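Local coordinates for RagB/SusD domain protein (Flavobacterium johnsoniae, PDB 5J90) that binds chitin and, as a SusD homolog encoded in a chitin utilization locus, probably captures chitin chains at the cell surface for uptake, at residues Ala435-Asp438 / Tyr439-Thr442; Gly496-Val499 / Trp500-Asn504. All coordinates share one frame; numbering follows the deposited sequence.

Interaction 1: residues Ala435-Asp438 / Tyr439-Thr442; sequences AWSD and YRRT
Arg440 folds back along its helix to lie flat on Trp436, one turn earlier. The guanidinium and indole planes are only 10° apart, and Arg440 CZ sits 3.5 Å from the centroid of the six-membered ring of Trp436, almost on its normal, so the contact is both a stack and a cation-pi interaction. A bend at chi3 (-72°) in an otherwise extended chain turns the group over the ring, with Arg440 CD resting as a CH-pi contact on the five-membered ring. Trp436 NE1 is held by Val465 O, which, with the arginine over its face, limits rotation of the indole. Among polar contacts, Arg440 NH2 makes a weak bond to Ser437 OG at 2.9 Å, near the guanidinium plane, while NH1 is gripped by the carbonyls of Arg466 and Asp132. All of this lies on helix 432-442, a mostly buried element of the alpha-helical SusD-like fold, wedged against helices 113-134, 196-213 and 413-428.

Asp438 and Arg441, three residues apart, form a salt bridge, their side chains side by side and pointing the same way. Arg441 NH2 meets Asp438 OD1 at 3.1 Å on its syn side, out of the carboxylate plane; a water bonded to OD1 also accepts from Arg441 NE. Lys424 takes Asp438 OD2 and Glu341 takes Arg441 NH1, so each charge has a second, opposite partner.

Backbone bonds run i to i+4, as in Arg440 N to Trp436 O at 2.9 Å. At the last turn Asp438 O accepts from both Thr442 N and Thr442 OG1 (2.8 Å to OG1), arriving from opposite faces of the carbonyl plane.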
loop_
_atom_site.group_PDB
_atom_site.type_symbol
_atom_site.label_atom_id
_atom_site.label_comp_id
_atom_site.label_asym_id
_atom_site.label_seq_id
_atom_site.Cartn_x
_atom_site.Cartn_y
_atom_site.Cartn_z
ATOM N N ALA A 435 -18.219 -6.349 -6.581
ATOM C CA ALA A 435 -17.461 -6.472 -7.824
ATOM C C ALA A 435 -16.356 -5.425 -7.923
ATOM O O ALA A 435 -15.253 -5.727 -8.386
ATOM C CB ALA A 435 -18.403 -6.382 -9.042
ATOM N N TRP A 436 -16.654 -4.195 -7.498
ATOM C CA TRP A 436 -15.653 -3.115 -7.472
ATOM C C TRP A 436 -14.516 -3.441 -6.499
ATOM O O TRP A 436 -13.338 -3.235 -6.814
ATOM C CB TRP A 436 -16.323 -1.776 -7.113
ATOM C CG TRP A 436 -15.398 -0.590 -6.967
ATOM C CD1 TRP A 436 -14.410 -0.194 -7.830
ATOM C CD2 TRP A 436 -15.411 0.368 -5.904
ATOM N NE1 TRP A 436 -13.795 0.946 -7.353
ATOM C CE2 TRP A 436 -14.398 1.313 -6.176
ATOM C CE3 TRP A 436 -16.188 0.521 -4.746
ATOM C CZ2 TRP A 436 -14.129 2.386 -5.319
ATOM C CZ3 TRP A 436 -15.929 1.590 -3.901
ATOM C CH2 TRP A 436 -14.909 2.510 -4.195
ATOM N N SER A 437 -14.855 -3.958 -5.324
ATOM C CA SER A 437 -13.810 -4.353 -4.377
ATOM C C SER A 437 -12.936 -5.488 -4.925
ATOM O O SER A 437 -11.708 -5.430 -4.840
ATOM C CB SER A 437 -14.430 -4.719 -3.031
ATOM O OG SER A 437 -15.035 -3.566 -2.471
ATOM N N ASP A 438 -13.560 -6.512 -5.504
ATOM C CA ASP A 438 -12.806 -7.618 -6.093
ATOM C C ASP A 438 -11.945 -7.156 -7.269
ATOM O O ASP A 438 -10.821 -7.647 -7.454
ATOM C CB ASP A 438 -13.780 -8.705 -6.550
ATOM C CG ASP A 438 -13.467 -10.076 -5.986
ATOM O OD1 ASP A 438 -12.662 -10.225 -5.036
ATOM O OD2 ASP A 438 -14.055 -11.033 -6.523
ATOM N N TYR A 439 -12.442 -6.205 -8.060
ATOM C CA TYR A 439 -11.683 -5.678 -9.185
ATOM C C TYR A 439 -10.468 -4.909 -8.683
ATOM O O TYR A 439 -9.368 -5.024 -9.229
ATOM C CB TYR A 439 -12.538 -4.765 -10.077
ATOM C CG TYR A 439 -11.699 -4.092 -11.137
ATOM C CD1 TYR A 439 -11.367 -4.750 -12.314
ATOM C CD2 TYR A 439 -11.198 -2.805 -10.940
ATOM C CE1 TYR A 439 -10.576 -4.141 -13.277
ATOM C CE2 TYR A 439 -10.409 -2.190 -11.893
ATOM C CZ TYR A 439 -10.101 -2.862 -13.060
ATOM O OH TYR A 439 -9.321 -2.245 -14.018
ATOM N N ARG A 440 -10.661 -4.097 -7.651
ATOM C CA ARG A 440 -9.520 -3.380 -7.089
ATOM C C ARG A 440 -8.456 -4.365 -6.594
ATOM O O ARG A 440 -7.263 -4.204 -6.879
ATOM C CB ARG A 440 -9.976 -2.426 -5.977
ATOM C CG ARG A 440 -10.673 -1.167 -6.501
ATOM C CD ARG A 440 -11.171 -0.266 -5.371
ATOM N NE ARG A 440 -12.324 -0.849 -4.679
ATOM C CZ ARG A 440 -12.725 -0.470 -3.469
ATOM N NH1 ARG A 440 -12.053 0.468 -2.809
ATOM N NH2 ARG A 440 -13.778 -1.045 -2.904
ATOM N N ARG A 441 -8.877 -5.389 -5.862
ATOM C CA ARG A 441 -7.915 -6.344 -5.327
ATOM C C ARG A 441 -7.195 -7.156 -6.401
ATOM O O ARG A 441 -5.978 -7.297 -6.342
ATOM C CB ARG A 441 -8.577 -7.287 -4.333
ATOM C CG ARG A 441 -7.603 -8.321 -3.765
ATOM C CD ARG A 441 -8.262 -9.188 -2.724
ATOM N NE ARG A 441 -9.334 -10.013 -3.279
ATOM C CZ ARG A 441 -9.168 -11.237 -3.780
ATOM N NH1 ARG A 441 -7.963 -11.796 -3.831
ATOM N NH2 ARG A 441 -10.217 -11.904 -4.239
ATOM N N THR A 442 -7.936 -7.683 -7.375
ATOM C CA THR A 442 -7.384 -8.678 -8.295
ATOM C C THR A 442 -7.046 -8.149 -9.677
ATOM O O THR A 442 -6.251 -8.758 -10.393
ATOM C CB THR A 442 -8.349 -9.867 -8.503
ATOM O OG1 THR A 442 -9.519 -9.429 -9.225
ATOM C CG2 THR A 442 -8.758 -10.489 -7.178
HETATM O O HOH W 1 -11.997 -9.391 -2.619
#

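Interaction 2: residues Gly496-Val499 / Trp500-Asn504; sequences GTRV and WWDVN. With EDO (1,2-ethanediol), chain E.
Arg498 places CG anti to its own carbonyl carbon (chi1 -74°) and then runs extended to NE, which carries the guanidinium across Asp502 at about a right angle; Asp502, with chi1 -168°, swings its carboxylate back to meet it. Arg498 immediately precedes a type I beta turn that runs from Val499 to Asp502, closed by Asp502 N to Val499 O at 2.9 Å, in a loop after helix 479-489; Asp502 is also the centre of an inverse gamma turn. Arg498 NH1 grips this residue twice: it bonds to Asp502 O at 3.0 Å, nearly straight at 166° and within the guanidinium plane, though from above the carbonyl plane, and forms a salt bridge to Asp502 OD1 at 3.2 Å. Asp502 OD1 has a second cation in Arg466. Arg498 NH2 bonds to Gly490 O of the second subunit and to O2 of a bound 1,2-ethanediol, probably from the crystallisation liquor. With an alanine here, Asp502 O and Gly490 O of the second subunit would probably lose these donors, and Asp502 OD1 one of its cationic partners. Among the turn's side chains, Val499 CG2 sits over the face of the Trp501 indole, 3.9 Å from the centroid of its five-membered ring, a CH-pi contact; Asp132 holds Trp501 NE1. A water accepts from Val499 N at 2.8 Å and donates to Asp502 OD2 at 2.6 Å.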
loop_
_atom_site.group_PDB
_atom_site.type_symbol
_atom_site.label_atom_id
_atom_site.label_comp_id
_atom_site.label_asym_id
_atom_site.label_seq_id
_atom_site.Cartn_x
_atom_site.Cartn_y
_atom_site.Cartn_z
ATOM N N GLY A 496 -7.556 8.402 -5.745
ATOM C CA GLY A 496 -6.457 7.585 -6.225
ATOM C C GLY A 496 -5.645 6.918 -5.133
ATOM O O GLY A 496 -4.864 6.011 -5.405
ATOM N N THR A 497 -5.812 7.366 -3.890
ATOM C CA THR A 497 -5.049 6.806 -2.782
ATOM C C THR A 497 -5.605 5.443 -2.390
ATOM O O THR A 497 -6.802 5.284 -2.209
ATOM C CB THR A 497 -5.070 7.758 -1.575
ATOM O OG1 THR A 497 -4.420 8.981 -1.950
ATOM C CG2 THR A 497 -4.347 7.161 -0.372
ATOM N N ARG A 498 -4.725 4.459 -2.260
ATOM C CA ARG A 498 -5.156 3.087 -1.970
ATOM C C ARG A 498 -5.468 2.858 -0.501
ATOM O O ARG A 498 -4.687 3.244 0.381
ATOM C CB ARG A 498 -4.081 2.096 -2.429
ATOM C CG ARG A 498 -4.031 1.945 -3.931
ATOM C CD ARG A 498 -2.724 1.296 -4.406
ATOM N NE ARG A 498 -2.787 1.107 -5.851
ATOM C CZ ARG A 498 -3.232 0.008 -6.449
ATOM N NH1 ARG A 498 -3.617 -1.034 -5.725
ATOM N NH2 ARG A 498 -3.281 -0.044 -7.781
ATOM N N VAL A 499 -6.617 2.244 -0.233
ATOM C CA VAL A 499 -6.943 1.811 1.127
ATOM C C VAL A 499 -6.009 0.669 1.537
ATOM O O VAL A 499 -5.344 0.053 0.689
ATOM C CB VAL A 499 -8.429 1.392 1.301
ATOM C CG1 VAL A 499 -9.354 2.522 0.861
ATOM C CG2 VAL A 499 -8.750 0.100 0.540
ATOM N N TRP A 500 -5.954 0.395 2.837
ATOM C CA TRP A 500 -5.036 -0.594 3.403
ATOM C C TRP A 500 -5.013 -1.955 2.696
ATOM O O TRP A 500 -3.926 -2.465 2.392
ATOM C CB TRP A 500 -5.325 -0.716 4.903
ATOM C CG TRP A 500 -4.761 -1.897 5.632
ATOM C CD1 TRP A 500 -3.491 -2.050 6.115
ATOM C CD2 TRP A 500 -5.477 -3.082 6.004
ATOM N NE1 TRP A 500 -3.373 -3.269 6.757
ATOM C CE2 TRP A 500 -4.579 -3.919 6.700
ATOM C CE3 TRP A 500 -6.793 -3.516 5.814
ATOM C CZ2 TRP A 500 -4.956 -5.170 7.200
ATOM C CZ3 TRP A 500 -7.165 -4.753 6.305
ATOM C CH2 TRP A 500 -6.251 -5.568 6.993
ATOM N N TRP A 501 -6.169 -2.559 2.411
ATOM C CA TRP A 501 -6.124 -3.882 1.767
ATOM C C TRP A 501 -5.753 -3.816 0.285
ATOM O O TRP A 501 -5.355 -4.826 -0.295
ATOM C CB TRP A 501 -7.407 -4.717 1.978
ATOM C CG TRP A 501 -8.707 -4.074 1.532
ATOM C CD1 TRP A 501 -9.691 -3.608 2.361
ATOM C CD2 TRP A 501 -9.185 -3.870 0.186
ATOM N NE1 TRP A 501 -10.742 -3.107 1.623
ATOM C CE2 TRP A 501 -10.464 -3.258 0.286
ATOM C CE3 TRP A 501 -8.676 -4.153 -1.087
ATOM C CZ2 TRP A 501 -11.222 -2.903 -0.839
ATOM C CZ3 TRP A 501 -9.433 -3.802 -2.205
ATOM C CH2 TRP A 501 -10.693 -3.176 -2.071
ATOM N N ASP A 502 -5.869 -2.636 -0.320
ATOM C CA ASP A 502 -5.653 -2.457 -1.758
ATOM C C ASP A 502 -4.193 -2.145 -2.055
ATOM O O ASP A 502 -3.871 -1.215 -2.791
ATOM C CB ASP A 502 -6.575 -1.329 -2.265
ATOM C CG ASP A 502 -6.646 -1.237 -3.777
ATOM O OD1 ASP A 502 -6.346 -2.248 -4.450
ATOM O OD2 ASP A 502 -7.026 -0.145 -4.274
ATOM N N VAL A 503 -3.302 -2.941 -1.483
ATOM C CA VAL A 503 -1.872 -2.678 -1.603
ATOM C C VAL A 503 -1.395 -2.894 -3.039
ATOM O O VAL A 503 -1.888 -3.776 -3.756
ATOM C CB VAL A 503 -1.083 -3.552 -0.594
ATOM C CG1 VAL A 503 -1.333 -5.004 -0.841
ATOM C CG2 VAL A 503 0.411 -3.239 -0.631
ATOM N N ASN A 504 -0.450 -2.067 -3.478
ATOM C CA ASN A 504 0.170 -2.292 -4.779
ATOM C C ASN A 504 1.129 -3.479 -4.729
ATOM O O ASN A 504 2.331 -3.332 -4.469
ATOM C CB ASN A 504 0.910 -1.051 -5.272
ATOM C CG ASN A 504 1.439 -1.238 -6.661
ATOM O OD1 ASN A 504 0.691 -1.593 -7.566
ATOM N ND2 ASN A 504 2.731 -1.042 -6.843
HETATM C C1 EDO E . -1.589 -4.419 -8.737
HETATM O O1 EDO E . -1.466 -3.978 -10.104
HETATM C C2 EDO E . -2.210 -3.325 -7.880
HETATM O O2 EDO E . -3.457 -2.852 -8.416
HETATM O O HOH W 2 -4.505 -4.032 -5.159
HETATM O O HOH W 3 -8.108 1.415 -2.448
#

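Interactions 1 and 2 follow one another along the chain, yet their centres lie about 11 Å apart, because the 496-504 loop returns to pack on helix 432-442. Trp501 makes the join: its CH2 lies 3.7 Å from Arg440 CZ and equally far from Ser437 O, so the arginine that stacks on Trp436 also touches the second indole. Asp502 OD1 comes within 3.3 Å of Arg440 O. Two outside residues serve both contacts: Arg466 gives its O to Arg440 and its guanidinium to Asp502, and Asp132 accepts from Arg440 NH1 at its main-chain O and from Trp501 NE1 at OD1. Interaction 1 touches no other chain; interaction 2, centred about 17 Å from the chain centre, reaches the second subunit.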